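Local structure of ribulose-bisphosphate carboxylase (Alicyclobacillus acidocaldarius subsp. acidocaldarius, 4NAS) at residues D21-L26 and L66-D71; I80-A85 and L95-G100; H322-G327 and V332-S337; R347-F352 and D380-V385. The protein belongs to the RuBisCO large-chain family, joining an N-terminal sheet domain to a TIM-barrel catalytic domain, and carries bound calcium ions in this crystal. All blocks are in the same frame, centred on the assembly; numbering follows the deposited sequence.

Interaction 1: residues D21-L26 and L66-D71; sequences DRKDKL and LDERPD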
loop_
_atom_site.group_PDB
_atom_site.type_symbol
_atom_site.label_atom_id
_atom_site.label_comp_id
_atom_site.label_asym_id
_atom_site.label_seq_id
_atom_site.Cartn_x
_atom_site.Cartn_y
_atom_site.Cartn_z
ATOM N N ASP B 21 -23.131 10.188 -4.063
ATOM C CA ASP B 21 -23.522 11.196 -3.083
ATOM C C ASP B 21 -24.851 11.803 -3.488
ATOM O O ASP B 21 -25.505 11.307 -4.406
ATOM C CB ASP B 21 -22.462 12.291 -2.975
ATOM C CG ASP B 21 -22.377 12.892 -1.579
ATOM O OD1 ASP B 21 -23.428 13.074 -0.932
ATOM O OD2 ASP B 21 -21.245 13.186 -1.129
ATOM N N ARG B 22 -25.257 12.867 -2.802
ATOM C CA ARG B 22 -26.472 13.584 -3.173
ATOM C C ARG B 22 -26.128 14.753 -4.092
ATOM O O ARG B 22 -25.068 15.374 -3.956
ATOM C CB ARG B 22 -27.231 14.067 -1.937
ATOM C CG ARG B 22 -27.609 12.948 -0.992
ATOM C CD ARG B 22 -28.795 13.319 -0.112
ATOM N NE ARG B 22 -30.032 13.489 -0.875
ATOM C CZ ARG B 22 -30.733 12.487 -1.399
ATOM N NH1 ARG B 22 -31.848 12.738 -2.072
ATOM N NH2 ARG B 22 -30.315 11.233 -1.261
ATOM N N LYS B 23 -27.026 15.040 -5.029
ATOM C CA LYS B 23 -26.764 16.017 -6.082
ATOM C C LYS B 23 -26.383 17.412 -5.584
ATOM O O LYS B 23 -25.454 18.032 -6.111
ATOM C CB LYS B 23 -27.966 16.120 -7.018
ATOM C CG LYS B 23 -27.826 15.328 -8.302
ATOM C CD LYS B 23 -28.981 15.658 -9.239
ATOM C CE LYS B 23 -29.068 17.157 -9.491
ATOM N NZ LYS B 23 -30.306 17.530 -10.234
ATOM N N ASP B 24 -27.085 17.898 -4.564
ATOM C CA ASP B 24 -26.906 19.278 -4.114
ATOM C C ASP B 24 -25.705 19.466 -3.189
ATOM O O ASP B 24 -25.452 20.571 -2.702
ATOM C CB ASP B 24 -28.177 19.789 -3.438
ATOM C CG ASP B 24 -28.631 18.893 -2.303
ATOM O OD1 ASP B 24 -28.193 17.721 -2.245
ATOM O OD2 ASP B 24 -29.437 19.363 -1.472
ATOM N N LYS B 25 -24.963 18.387 -2.961
ATOM C CA LYS B 25 -23.803 18.430 -2.090
ATOM C C LYS B 25 -22.537 18.406 -2.922
ATOM O O LYS B 25 -21.464 18.765 -2.440
ATOM C CB LYS B 25 -23.808 17.231 -1.138
ATOM C CG LYS B 25 -25.122 17.023 -0.405
ATOM N N LEU B 26 -22.677 17.988 -4.180
ATOM C CA LEU B 26 -21.534 17.760 -5.056
ATOM C C LEU B 26 -20.626 18.984 -5.197
ATOM O O LEU B 26 -19.398 18.879 -5.105
ATOM C CB LEU B 26 -22.009 17.303 -6.434
ATOM C CG LEU B 26 -22.412 15.839 -6.577
ATOM C CD1 LEU B 26 -22.851 15.558 -8.002
ATOM C CD2 LEU B 26 -21.268 14.914 -6.177
ATOM N N LEU B 66 -23.242 10.911 -13.537
ATOM C CA LEU B 66 -23.289 9.743 -14.408
ATOM C C LEU B 66 -24.653 9.065 -14.347
ATOM O O LEU B 66 -25.161 8.584 -15.358
ATOM C CB LEU B 66 -22.192 8.751 -14.060
ATOM C CG LEU B 66 -20.753 9.266 -14.148
ATOM C CD1 LEU B 66 -19.787 8.104 -14.172
ATOM C CD2 LEU B 66 -20.545 10.178 -15.364
ATOM N N ASP B 67 -25.250 9.037 -13.161
ATOM C CA ASP B 67 -26.555 8.407 -12.999
ATOM C C ASP B 67 -27.282 8.954 -11.774
ATOM O O ASP B 67 -26.661 9.346 -10.787
ATOM C CB ASP B 67 -26.412 6.884 -12.895
ATOM C CG ASP B 67 -27.751 6.172 -12.926
ATOM O OD1 ASP B 67 -28.555 6.456 -13.843
ATOM O OD2 ASP B 67 -28.007 5.342 -12.028
ATOM N N GLU B 68 -28.605 8.989 -11.848
ATOM C CA GLU B 68 -29.413 9.384 -10.716
ATOM C C GLU B 68 -30.211 8.167 -10.256
ATOM O O GLU B 68 -30.983 7.591 -11.034
ATOM C CB GLU B 68 -30.349 10.527 -11.118
ATOM C CG GLU B 68 -31.017 11.246 -9.953
ATOM C CD GLU B 68 -30.789 12.745 -10.000
ATOM O OE1 GLU B 68 -31.368 13.470 -9.163
ATOM O OE2 GLU B 68 -30.027 13.196 -10.883
ATOM N N ARG B 69 -30.015 7.780 -8.997
ATOM C CA ARG B 69 -30.692 6.622 -8.412
ATOM C C ARG B 69 -32.074 7.022 -7.876
ATOM O O ARG B 69 -32.273 8.160 -7.467
ATOM C CB ARG B 69 -29.818 6.028 -7.300
ATOM C CG ARG B 69 -30.234 4.648 -6.804
ATOM C CD ARG B 69 -29.038 3.700 -6.719
ATOM N N PRO B 70 -33.048 6.097 -7.915
ATOM C CA PRO B 70 -34.373 6.391 -7.354
ATOM C C PRO B 70 -34.374 6.787 -5.876
ATOM O O PRO B 70 -35.282 7.505 -5.455
ATOM C CB PRO B 70 -35.124 5.084 -7.574
ATOM C CG PRO B 70 -34.551 4.587 -8.867
ATOM C CD PRO B 70 -33.086 4.908 -8.787
ATOM N N ASP B 71 -33.371 6.365 -5.112
ATOM C CA ASP B 71 -33.284 6.786 -3.714
ATOM C C ASP B 71 -32.696 8.196 -3.560
ATOM O O ASP B 71 -32.470 8.660 -2.445
ATOM C CB ASP B 71 -32.544 5.756 -2.846
ATOM C CG ASP B 71 -31.083 5.584 -3.231
ATOM O OD1 ASP B 71 -30.528 6.434 -3.960
ATOM O OD2 ASP B 71 -30.478 4.590 -2.772
#

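Interaction 2: residues I80-A85 and L95-G100; sequences IAYPVA and LVTVFG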
loop_
_atom_site.group_PDB
_atom_site.type_symbol
_atom_site.label_atom_id
_atom_site.label_comp_id
_atom_site.label_asym_id
_atom_site.label_seq_id
_atom_site.Cartn_x
_atom_site.Cartn_y
_atom_site.Cartn_z
ATOM N N ILE B 80 -10.392 17.113 -9.919
ATOM C CA ILE B 80 -9.741 18.105 -9.050
ATOM C C ILE B 80 -8.289 18.347 -9.506
ATOM O O ILE B 80 -7.555 17.386 -9.784
ATOM C CB ILE B 80 -9.729 17.656 -7.566
ATOM C CG1 ILE B 80 -11.145 17.355 -7.058
ATOM C CG2 ILE B 80 -9.061 18.705 -6.682
ATOM C CD1 ILE B 80 -12.099 18.561 -7.111
ATOM N N ALA B 81 -7.887 19.615 -9.612
ATOM C CA ALA B 81 -6.506 19.966 -9.961
ATOM C C ALA B 81 -5.677 20.310 -8.716
ATOM O O ALA B 81 -6.033 21.218 -7.963
ATOM C CB ALA B 81 -6.480 21.119 -10.949
ATOM N N TYR B 82 -4.588 19.573 -8.513
ATOM C CA TYR B 82 -3.665 19.777 -7.388
ATOM C C TYR B 82 -2.343 20.335 -7.892
ATOM O O TYR B 82 -1.596 19.633 -8.577
ATOM C CB TYR B 82 -3.366 18.450 -6.672
ATOM C CG TYR B 82 -4.586 17.766 -6.109
ATOM C CD1 TYR B 82 -5.360 16.924 -6.912
ATOM C CD2 TYR B 82 -4.973 17.950 -4.785
ATOM C CE1 TYR B 82 -6.472 16.300 -6.417
ATOM C CE2 TYR B 82 -6.098 17.298 -4.278
ATOM C CZ TYR B 82 -6.840 16.478 -5.111
ATOM O OH TYR B 82 -7.960 15.824 -4.666
ATOM N N PRO B 83 -2.041 21.589 -7.539
ATOM C CA PRO B 83 -0.836 22.263 -8.038
ATOM C C PRO B 83 0.391 21.429 -7.724
ATOM O O PRO B 83 0.504 20.921 -6.611
ATOM C CB PRO B 83 -0.801 23.564 -7.220
ATOM C CG PRO B 83 -2.224 23.824 -6.865
ATOM C CD PRO B 83 -2.851 22.454 -6.663
ATOM N N VAL B 84 1.293 21.281 -8.687
ATOM C CA VAL B 84 2.442 20.388 -8.519
ATOM C C VAL B 84 3.429 20.925 -7.480
ATOM O O VAL B 84 4.219 20.176 -6.899
ATOM C CB VAL B 84 3.147 20.174 -9.881
ATOM C CG1 VAL B 84 4.475 19.417 -9.733
ATOM C CG2 VAL B 84 2.215 19.436 -10.809
ATOM N N ALA B 85 3.353 22.227 -7.224
ATOM C CA ALA B 85 4.250 22.865 -6.284
ATOM C C ALA B 85 4.063 22.382 -4.859
ATOM O O ALA B 85 4.914 22.645 -4.017
ATOM C CB ALA B 85 4.101 24.378 -6.347
ATOM N N LEU B 95 0.276 10.198 -3.603
ATOM C CA LEU B 95 -0.858 9.400 -3.100
ATOM C C LEU B 95 -1.599 10.040 -1.912
ATOM O O LEU B 95 -2.843 10.041 -1.840
ATOM C CB LEU B 95 -0.379 7.962 -2.771
ATOM C CG LEU B 95 -0.036 7.219 -4.073
ATOM C CD1 LEU B 95 0.418 5.750 -3.868
ATOM C CD2 LEU B 95 -1.236 7.242 -5.016
ATOM N N VAL B 96 -0.842 10.604 -0.978
ATOM C CA VAL B 96 -1.458 11.197 0.223
ATOM C C VAL B 96 -2.275 12.430 -0.155
ATOM O O VAL B 96 -3.309 12.737 0.457
ATOM C CB VAL B 96 -0.413 11.602 1.249
ATOM C CG1 VAL B 96 -1.025 12.567 2.314
ATOM C CG2 VAL B 96 0.179 10.390 1.937
ATOM N N THR B 97 -1.804 13.126 -1.176
ATOM C CA THR B 97 -2.511 14.309 -1.675
ATOM C C THR B 97 -3.780 13.925 -2.449
ATOM O O THR B 97 -4.859 14.443 -2.168
ATOM C CB THR B 97 -1.582 15.166 -2.539
ATOM O OG1 THR B 97 -0.435 15.550 -1.760
ATOM C CG2 THR B 97 -2.317 16.409 -3.095
ATOM N N VAL B 98 -3.672 13.006 -3.410
ATOM C CA VAL B 98 -4.822 12.750 -4.293
ATOM C C VAL B 98 -5.845 11.735 -3.778
ATOM O O VAL B 98 -6.993 11.730 -4.234
ATOM C CB VAL B 98 -4.392 12.384 -5.737
ATOM C CG1 VAL B 98 -3.437 13.435 -6.313
ATOM C CG2 VAL B 98 -3.766 10.996 -5.785
ATOM N N PHE B 99 -5.432 10.868 -2.852
ATOM C CA PHE B 99 -6.299 9.790 -2.367
ATOM C C PHE B 99 -5.799 9.337 -0.995
ATOM O O PHE B 99 -5.649 8.140 -0.732
ATOM C CB PHE B 99 -6.345 8.622 -3.366
ATOM C CG PHE B 99 -7.688 7.905 -3.414
ATOM C CD1 PHE B 99 -8.865 8.614 -3.577
ATOM C CD2 PHE B 99 -7.761 6.525 -3.284
ATOM C CE1 PHE B 99 -10.087 7.961 -3.625
ATOM C CE2 PHE B 99 -8.981 5.859 -3.323
ATOM C CZ PHE B 99 -10.145 6.572 -3.486
ATOM N N GLY B 100 -5.541 10.315 -0.130
ATOM C CA GLY B 100 -5.000 10.051 1.200
ATOM C C GLY B 100 -6.160 9.945 2.168
ATOM O O GLY B 100 -6.744 8.862 2.372
#

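Interaction 3: residues H322-G327 and V332-S337; sequences HLRAEG and VLPAPS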
loop_
_atom_site.group_PDB
_atom_site.type_symbol
_atom_site.label_atom_id
_atom_site.label_comp_id
_atom_site.label_asym_id
_atom_site.label_seq_id
_atom_site.Cartn_x
_atom_site.Cartn_y
_atom_site.Cartn_z
ATOM N N HIS B 322 -0.532 2.762 -20.716
ATOM C CA HIS B 322 0.361 3.364 -19.715
ATOM C C HIS B 322 1.787 2.842 -19.875
ATOM O O HIS B 322 2.758 3.594 -19.785
ATOM C CB HIS B 322 -0.111 3.099 -18.284
ATOM C CG HIS B 322 -1.260 3.949 -17.848
ATOM N ND1 HIS B 322 -1.276 5.320 -17.993
ATOM C CD2 HIS B 322 -2.420 3.623 -17.234
ATOM C CE1 HIS B 322 -2.413 5.797 -17.518
ATOM N NE2 HIS B 322 -3.118 4.785 -17.039
ATOM N N LEU B 323 1.905 1.545 -20.108
ATOM C CA LEU B 323 3.206 0.920 -20.267
ATOM C C LEU B 323 3.913 1.352 -21.543
ATOM O O LEU B 323 5.138 1.362 -21.573
ATOM C CB LEU B 323 3.067 -0.617 -20.256
ATOM C CG LEU B 323 2.419 -1.278 -19.040
ATOM C CD1 LEU B 323 2.394 -2.795 -19.219
ATOM C CD2 LEU B 323 3.189 -0.932 -17.766
ATOM N N ARG B 324 3.159 1.711 -22.586
ATOM C CA ARG B 324 3.736 1.932 -23.914
ATOM C C ARG B 324 3.739 3.365 -24.428
ATOM O O ARG B 324 4.488 3.681 -25.343
ATOM C CB ARG B 324 3.027 1.078 -24.945
ATOM C CG ARG B 324 3.234 -0.404 -24.710
ATOM C CD ARG B 324 2.742 -1.208 -25.893
ATOM N NE ARG B 324 3.225 -2.568 -25.794
ATOM C CZ ARG B 324 2.839 -3.548 -26.598
ATOM N NH1 ARG B 324 1.965 -3.303 -27.570
ATOM N NH2 ARG B 324 3.340 -4.762 -26.429
ATOM N N ALA B 325 2.901 4.217 -23.846
ATOM C CA ALA B 325 2.737 5.596 -24.332
ATOM C C ALA B 325 4.051 6.365 -24.442
ATOM O O ALA B 325 4.924 6.279 -23.577
ATOM C CB ALA B 325 1.760 6.365 -23.463
ATOM N N GLU B 326 4.171 7.124 -25.518
ATOM C CA GLU B 326 5.354 7.920 -25.764
ATOM C C GLU B 326 5.498 8.962 -24.681
ATOM O O GLU B 326 4.554 9.691 -24.362
ATOM C CB GLU B 326 5.248 8.585 -27.136
ATOM C CG GLU B 326 4.954 7.592 -28.248
ATOM C CD GLU B 326 6.128 6.666 -28.524
ATOM O OE1 GLU B 326 7.235 7.182 -28.805
ATOM O OE2 GLU B 326 5.945 5.428 -28.456
ATOM N N GLY B 327 6.687 9.035 -24.107
ATOM C CA GLY B 327 6.932 9.977 -23.034
ATOM C C GLY B 327 8.411 10.102 -22.767
ATOM O O GLY B 327 9.224 9.743 -23.601
ATOM N N VAL B 332 7.549 -0.243 -21.117
ATOM C CA VAL B 332 7.646 -1.407 -20.253
ATOM C C VAL B 332 7.110 -2.615 -21.013
ATOM O O VAL B 332 6.173 -2.478 -21.788
ATOM C CB VAL B 332 6.804 -1.210 -18.984
ATOM C CG1 VAL B 332 6.882 -2.443 -18.064
ATOM C CG2 VAL B 332 7.245 0.057 -18.262
ATOM N N LEU B 333 7.708 -3.784 -20.790
ATOM C CA LEU B 333 7.222 -5.026 -21.388
ATOM C C LEU B 333 6.050 -5.566 -20.587
ATOM O O LEU B 333 6.164 -5.763 -19.388
ATOM C CB LEU B 333 8.340 -6.089 -21.405
ATOM C CG LEU B 333 9.373 -6.094 -22.528
ATOM C CD1 LEU B 333 10.590 -6.932 -22.107
ATOM C CD2 LEU B 333 8.754 -6.667 -23.804
ATOM N N PRO B 334 4.910 -5.789 -21.240
ATOM C CA PRO B 334 3.781 -6.424 -20.551
ATOM C C PRO B 334 3.931 -7.941 -20.457
ATOM O O PRO B 334 4.330 -8.628 -21.433
ATOM C CB PRO B 334 2.579 -6.058 -21.427
ATOM C CG PRO B 334 3.162 -5.807 -22.780
ATOM C CD PRO B 334 4.551 -5.288 -22.578
ATOM N N ALA B 335 3.626 -8.466 -19.279
ATOM C CA ALA B 335 3.684 -9.906 -19.046
ATOM C C ALA B 335 2.335 -10.390 -18.487
ATOM O O ALA B 335 2.200 -10.636 -17.281
ATOM C CB ALA B 335 4.808 -10.224 -18.088
ATOM N N PRO B 336 1.319 -10.479 -19.358
ATOM C CA PRO B 336 -0.021 -10.814 -18.876
ATOM C C PRO B 336 -0.071 -12.267 -18.408
ATOM O O PRO B 336 0.535 -13.156 -19.025
ATOM C CB PRO B 336 -0.911 -10.547 -20.096
ATOM C CG PRO B 336 0.013 -10.648 -21.277
ATOM C CD PRO B 336 1.348 -10.203 -20.807
ATOM N N SER B 337 -0.769 -12.490 -17.301
ATOM C CA SER B 337 -0.718 -13.764 -16.611
ATOM C C SER B 337 -2.081 -14.457 -16.651
ATOM O O SER B 337 -3.118 -13.792 -16.809
ATOM C CB SER B 337 -0.262 -13.556 -15.156
ATOM O OG SER B 337 -1.221 -12.812 -14.397
HETATM O O HOH W 1 5.769 -2.876 -24.567
#

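Interaction 4: residues R347-F352 and D380-V385; sequences RLYQDF and DAIWAV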
loop_
_atom_site.group_PDB
_atom_site.type_symbol
_atom_site.label_atom_id
_atom_site.label_comp_id
_atom_site.label_asym_id
_atom_site.label_seq_id
_atom_site.Cartn_x
_atom_site.Cartn_y
_atom_site.Cartn_z
ATOM N N ARG B 347 -3.168 -15.245 -30.835
ATOM C CA ARG B 347 -4.026 -14.197 -30.299
ATOM C C ARG B 347 -3.175 -13.210 -29.537
ATOM O O ARG B 347 -3.397 -11.995 -29.614
ATOM C CB ARG B 347 -5.119 -14.776 -29.392
ATOM C CG ARG B 347 -5.978 -13.726 -28.688
ATOM C CD ARG B 347 -6.582 -12.695 -29.666
ATOM N NE ARG B 347 -7.764 -13.208 -30.353
ATOM C CZ ARG B 347 -8.986 -13.190 -29.829
ATOM N NH1 ARG B 347 -10.005 -13.685 -30.512
ATOM N NH2 ARG B 347 -9.185 -12.681 -28.613
ATOM N N LEU B 348 -2.199 -13.723 -28.798
ATOM C CA LEU B 348 -1.315 -12.839 -28.041
ATOM C C LEU B 348 -0.477 -11.936 -28.947
ATOM O O LEU B 348 -0.227 -10.784 -28.607
ATOM C CB LEU B 348 -0.459 -13.624 -27.041
ATOM C CG LEU B 348 -1.289 -14.159 -25.863
ATOM C CD1 LEU B 348 -0.514 -15.185 -25.029
ATOM C CD2 LEU B 348 -1.799 -12.999 -24.977
ATOM N N TYR B 349 -0.065 -12.446 -30.105
ATOM C CA TYR B 349 0.624 -11.609 -31.084
ATOM C C TYR B 349 -0.277 -10.463 -31.538
ATOM O O TYR B 349 0.171 -9.335 -31.732
ATOM C CB TYR B 349 1.019 -12.429 -32.303
ATOM C CG TYR B 349 2.418 -12.995 -32.293
ATOM C CD1 TYR B 349 2.685 -14.225 -31.695
ATOM C CD2 TYR B 349 3.464 -12.339 -32.939
ATOM C CE1 TYR B 349 3.955 -14.769 -31.713
ATOM C CE2 TYR B 349 4.747 -12.882 -32.958
ATOM C CZ TYR B 349 4.979 -14.100 -32.342
ATOM O OH TYR B 349 6.238 -14.658 -32.338
ATOM N N GLN B 350 -1.555 -10.767 -31.714
ATOM C CA GLN B 350 -2.505 -9.772 -32.184
ATOM C C GLN B 350 -2.796 -8.731 -31.116
ATOM O O GLN B 350 -2.834 -7.545 -31.416
ATOM C CB GLN B 350 -3.778 -10.452 -32.673
ATOM C CG GLN B 350 -3.551 -11.227 -33.942
ATOM C CD GLN B 350 -4.740 -12.042 -34.321
ATOM O OE1 GLN B 350 -5.561 -12.395 -33.473
ATOM N NE2 GLN B 350 -4.858 -12.344 -35.601
ATOM N N ASP B 351 -2.932 -9.174 -29.864
ATOM C CA ASP B 351 -3.163 -8.273 -28.737
ATOM C C ASP B 351 -1.963 -7.372 -28.414
ATOM O O ASP B 351 -2.126 -6.177 -28.148
ATOM C CB ASP B 351 -3.533 -9.053 -27.463
ATOM C CG ASP B 351 -4.950 -9.609 -27.487
ATOM O OD1 ASP B 351 -5.692 -9.351 -28.449
ATOM O OD2 ASP B 351 -5.328 -10.316 -26.531
ATOM N N PHE B 352 -0.757 -7.930 -28.413
ATOM C CA PHE B 352 0.387 -7.171 -27.893
ATOM C C PHE B 352 1.535 -6.913 -28.874
ATOM O O PHE B 352 2.381 -6.052 -28.628
ATOM C CB PHE B 352 0.940 -7.844 -26.632
ATOM C CG PHE B 352 -0.057 -7.958 -25.509
ATOM C CD1 PHE B 352 -0.224 -6.932 -24.603
ATOM C CD2 PHE B 352 -0.804 -9.117 -25.347
ATOM C CE1 PHE B 352 -1.142 -7.035 -23.564
ATOM C CE2 PHE B 352 -1.721 -9.235 -24.316
ATOM C CZ PHE B 352 -1.889 -8.189 -23.416
ATOM N N ASP B 380 7.551 -23.458 -30.617
ATOM C CA ASP B 380 6.918 -24.024 -31.819
ATOM C C ASP B 380 5.813 -23.106 -32.385
ATOM O O ASP B 380 5.701 -22.896 -33.605
ATOM C CB ASP B 380 6.336 -25.420 -31.528
ATOM C CG ASP B 380 7.413 -26.481 -31.296
ATOM O OD1 ASP B 380 8.515 -26.343 -31.864
ATOM O OD2 ASP B 380 7.146 -27.462 -30.553
ATOM N N ALA B 381 5.001 -22.568 -31.487
ATOM C CA ALA B 381 3.941 -21.626 -31.843
ATOM C C ALA B 381 4.502 -20.297 -32.334
ATOM O O ALA B 381 3.963 -19.689 -33.256
ATOM C CB ALA B 381 3.019 -21.401 -30.645
ATOM N N ILE B 382 5.570 -19.835 -31.695
ATOM C CA ILE B 382 6.278 -18.650 -32.169
ATOM C C ILE B 382 6.738 -18.884 -33.606
ATOM O O ILE B 382 6.531 -18.041 -34.485
ATOM C CB ILE B 382 7.458 -18.284 -31.238
ATOM C CG1 ILE B 382 6.914 -17.633 -29.956
ATOM C CG2 ILE B 382 8.465 -17.363 -31.962
ATOM C CD1 ILE B 382 7.982 -17.190 -28.951
ATOM N N TRP B 383 7.329 -20.046 -33.854
ATOM C CA TRP B 383 7.742 -20.410 -35.210
ATOM C C TRP B 383 6.574 -20.392 -36.196
ATOM O O TRP B 383 6.694 -19.867 -37.304
ATOM C CB TRP B 383 8.423 -21.782 -35.240
ATOM C CG TRP B 383 8.916 -22.143 -36.621
ATOM C CD1 TRP B 383 10.158 -21.905 -37.134
ATOM C CD2 TRP B 383 8.168 -22.779 -37.664
ATOM N NE1 TRP B 383 10.233 -22.361 -38.428
ATOM C CE2 TRP B 383 9.026 -22.903 -38.777
ATOM C CE3 TRP B 383 6.858 -23.261 -37.763
ATOM C CZ2 TRP B 383 8.616 -23.485 -39.976
ATOM C CZ3 TRP B 383 6.454 -23.836 -38.953
ATOM C CH2 TRP B 383 7.330 -23.942 -40.045
ATOM N N ALA B 384 5.448 -20.956 -35.784
ATOM C CA ALA B 384 4.311 -21.070 -36.685
ATOM C C ALA B 384 3.851 -19.680 -37.097
ATOM O O ALA B 384 3.640 -19.412 -38.283
ATOM C CB ALA B 384 3.171 -21.857 -36.038
ATOM N N VAL B 385 3.703 -18.802 -36.113
ATOM C CA VAL B 385 3.272 -17.428 -36.377
ATOM C C VAL B 385 4.214 -16.698 -37.327
ATOM O O VAL B 385 3.773 -16.067 -38.290
ATOM C CB VAL B 385 3.166 -16.604 -35.092
ATOM C CG1 VAL B 385 2.885 -15.139 -35.428
ATOM C CG2 VAL B 385 2.083 -17.160 -34.195
#

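Interaction 1: residues D21-L26 and L66-D71
Lys23 and Glu68 are the closest backbone neighbours across this contact, yet their CA atoms lie 8.5 Å apart and no main-chain hydrogen bond spans the gap. Side chains must therefore do the reaching, across the beginning of strand 73-83, which lies between strands 12-22 and 59-68 in the sheet. The lysine and glutamate chains cross at about a right angle. Lys23 presents its CD methylene to the two carboxylate oxygens almost evenly, CD standing 3.1 Å from Glu68 OE2 and 3.2 Å from Glu68 OE1. Because the lysine bends at chi3 (55°), its ammonium group turns away from the carboxylate, and Lys23 NZ stays 4.3 Å from Glu68 OE1, beyond a salt bridge. Nearby, the edge of the Arg22 guanidinium meets a backbone carbonyl: Asp71 O lies in the guanidinium plane, 3.6 Å from Arg22 NH2, too far to count as a hydrogen bond. The carboxylate of Asp71 is engaged elsewhere, in a salt bridge with Arg20 and a hydrogen bond to the backbone of Asp73. With its touching residues exposed and its opposite charges near but unbonded, the contact probably contributes a modest, solvent-screened attraction across the sheet's end.

Interaction 2: residues I80-A85 and L95-G100
Tyr82 projects from strand 73-83 toward Thr97 and Val98 near the C-terminal end of helix 91-99, and its ring illustrates how one aromatic side chain can fill the space between a strand and a helix. From CB the side chain leaves with CG anti to the carbonyl carbon (chi1 -60°), which carries the ring toward the helix. CG is the first ring atom to meet it, coming within 4.0 Å of Thr97 CG2. The helix meets the ring from one side of its plane. Near CD2 the same Thr97 methyl approaches obliquely, 3.5 Å from Tyr82 CD2, and Tyr82 CE2 beyond it lies 3.8 Å from the backbone atom Thr97 O. Near CD1, Val98 CG1 sits over that face, 4.0 Å from Tyr82 CD1 and only slightly farther from CE1. The other side is covered from within the strand by Ile80 CG2, 3.4 Å above the ring plane and offset toward the rim. Thr97 can offer a methyl here because CG2 stands anti to its backbone N, leaving OG1 to bond Ser93 O one helical turn earlier. At the ring's tip, the hydroxyls of Tyr82 and Tyr17 lie near each other. Separately, Tyr17 OH, from strand 12-22, hydrogen-bonds Val98 O. Helix 91-99 thus lies over the sheet: Tyr82 joins it to strand 73-83, Val98 packs on Leu110 and Leu113 of strand 108-114, and Thr97 also touches Phe182 of the second subunit.

Interaction 3: residues H322-G327 and V332-S337
Leu323 and Val332 meet through both backbone and side chain. Val332 N donates to Leu323 O over 2.9 Å with an N-H...O angle of 160°, approaching with a 28° tilt from the carbonyl plane. The acceptor belongs to the last turn of helix 313-324, so the chain, returning after a short loop, supplies an amide to a carbonyl at the helix end. Beside this bond the forked end of the leucine spreads over the incoming segment: Leu323 CD2 rests 3.8 Å from Val332 CB, and Leu323 CD1 reaches farther along, 3.9 Å from Pro334 CB. Arg324 runs extended from CG to NE, which takes its guanidinium out to Pro334, where Arg324 NH2 lies 3.8 Å from Pro334 CG and the two side chains cross at about a right angle. One water bridges the two segments, accepting from Arg324 NE at 2.8 Å and donating to Val332 O at the same distance.

These contacts belong to a beta-alpha-beta unit of the TIM barrel, in which strand 299-303, helix 313-324 and strand 333-337 follow in order and the two strands pair in parallel. Leucine and proline here form part of the layer between the outer helix and the barrel strand. Farther out, Arg324 NH2 hydrogen-bonds Phe352 O, which helps fix the guanidinium beside the proline. Arg293, from helix 284-295, binds the carbonyls of His322 and Ala325 and so holds the chain where it leaves the helix, while His322 NE2 is hydrogen-bonded to Asp285 OD2.

Interaction 4: residues R347-F352 and D380-V385
Val385 sets one methyl squarely on the ring of Tyr349, a clear worked case of a CH-pi contact between two helices. Val385 CG1 lies 3.6 Å from the ring centroid and only 2° off the ring normal, so the methyl sits over the middle of the face and is nearly equidistant from all six ring carbons. The valine torsion that stands CG1 anti to the backbone N (chi1 173°) puts this methyl over the ring centre, while CG2, anti to the carbonyl carbon, lies over the CD1-CE1 side, Val385 CG2 being 3.9 Å from both Tyr349 CD1 and Tyr349 CE1. The ring itself is carried across by an unusual first torsion, chi1 -94°, away from the common staggered values.

Ile382, one helical turn earlier than Val385, meets the same tyrosine in a different manner. Its side chain crosses that of Tyr349 at about a right angle and approaches the phenol end: Tyr349 OH is 3.5 Å from Ile382 CG2, while Ile382 CG1 lies at the ring's edge, near its plane. Face and edge are thus served by two residues of one helix, through CH-pi and van der Waals contacts, and no hydrogen bond crosses between the segments.

Helices 345-352 and 371-386 are joined here on the outside of the barrel, and strand 357-359 lies between them in the chain. Leu348 and Ile382 both rest on Leu358 of that strand, Pro143 packs against Tyr349, and Ala381 and Ala384 carry helix 391-394 through Leu391.

How the interactions relate
Following the chain from the N terminus, the four contacts close in series, with no nesting or crossing. Interaction 1 brings together the ends of strands 12-22 and 59-68, with 39 residues between its segments. Interaction 2, with nine residues between its segments, ties strand 73-83 to helix 91-99 on the same N-terminal sheet; the centres of these two contacts are about 25 Å apart. In the catalytic domain, interaction 3 joins helix 313-324 to strand 333-337, with four residues between its segments, and interaction 4 joins two helices across 27 residues. These last two touch: Phe352 packs on Pro334 and Pro336, linking consecutive elements of the barrel.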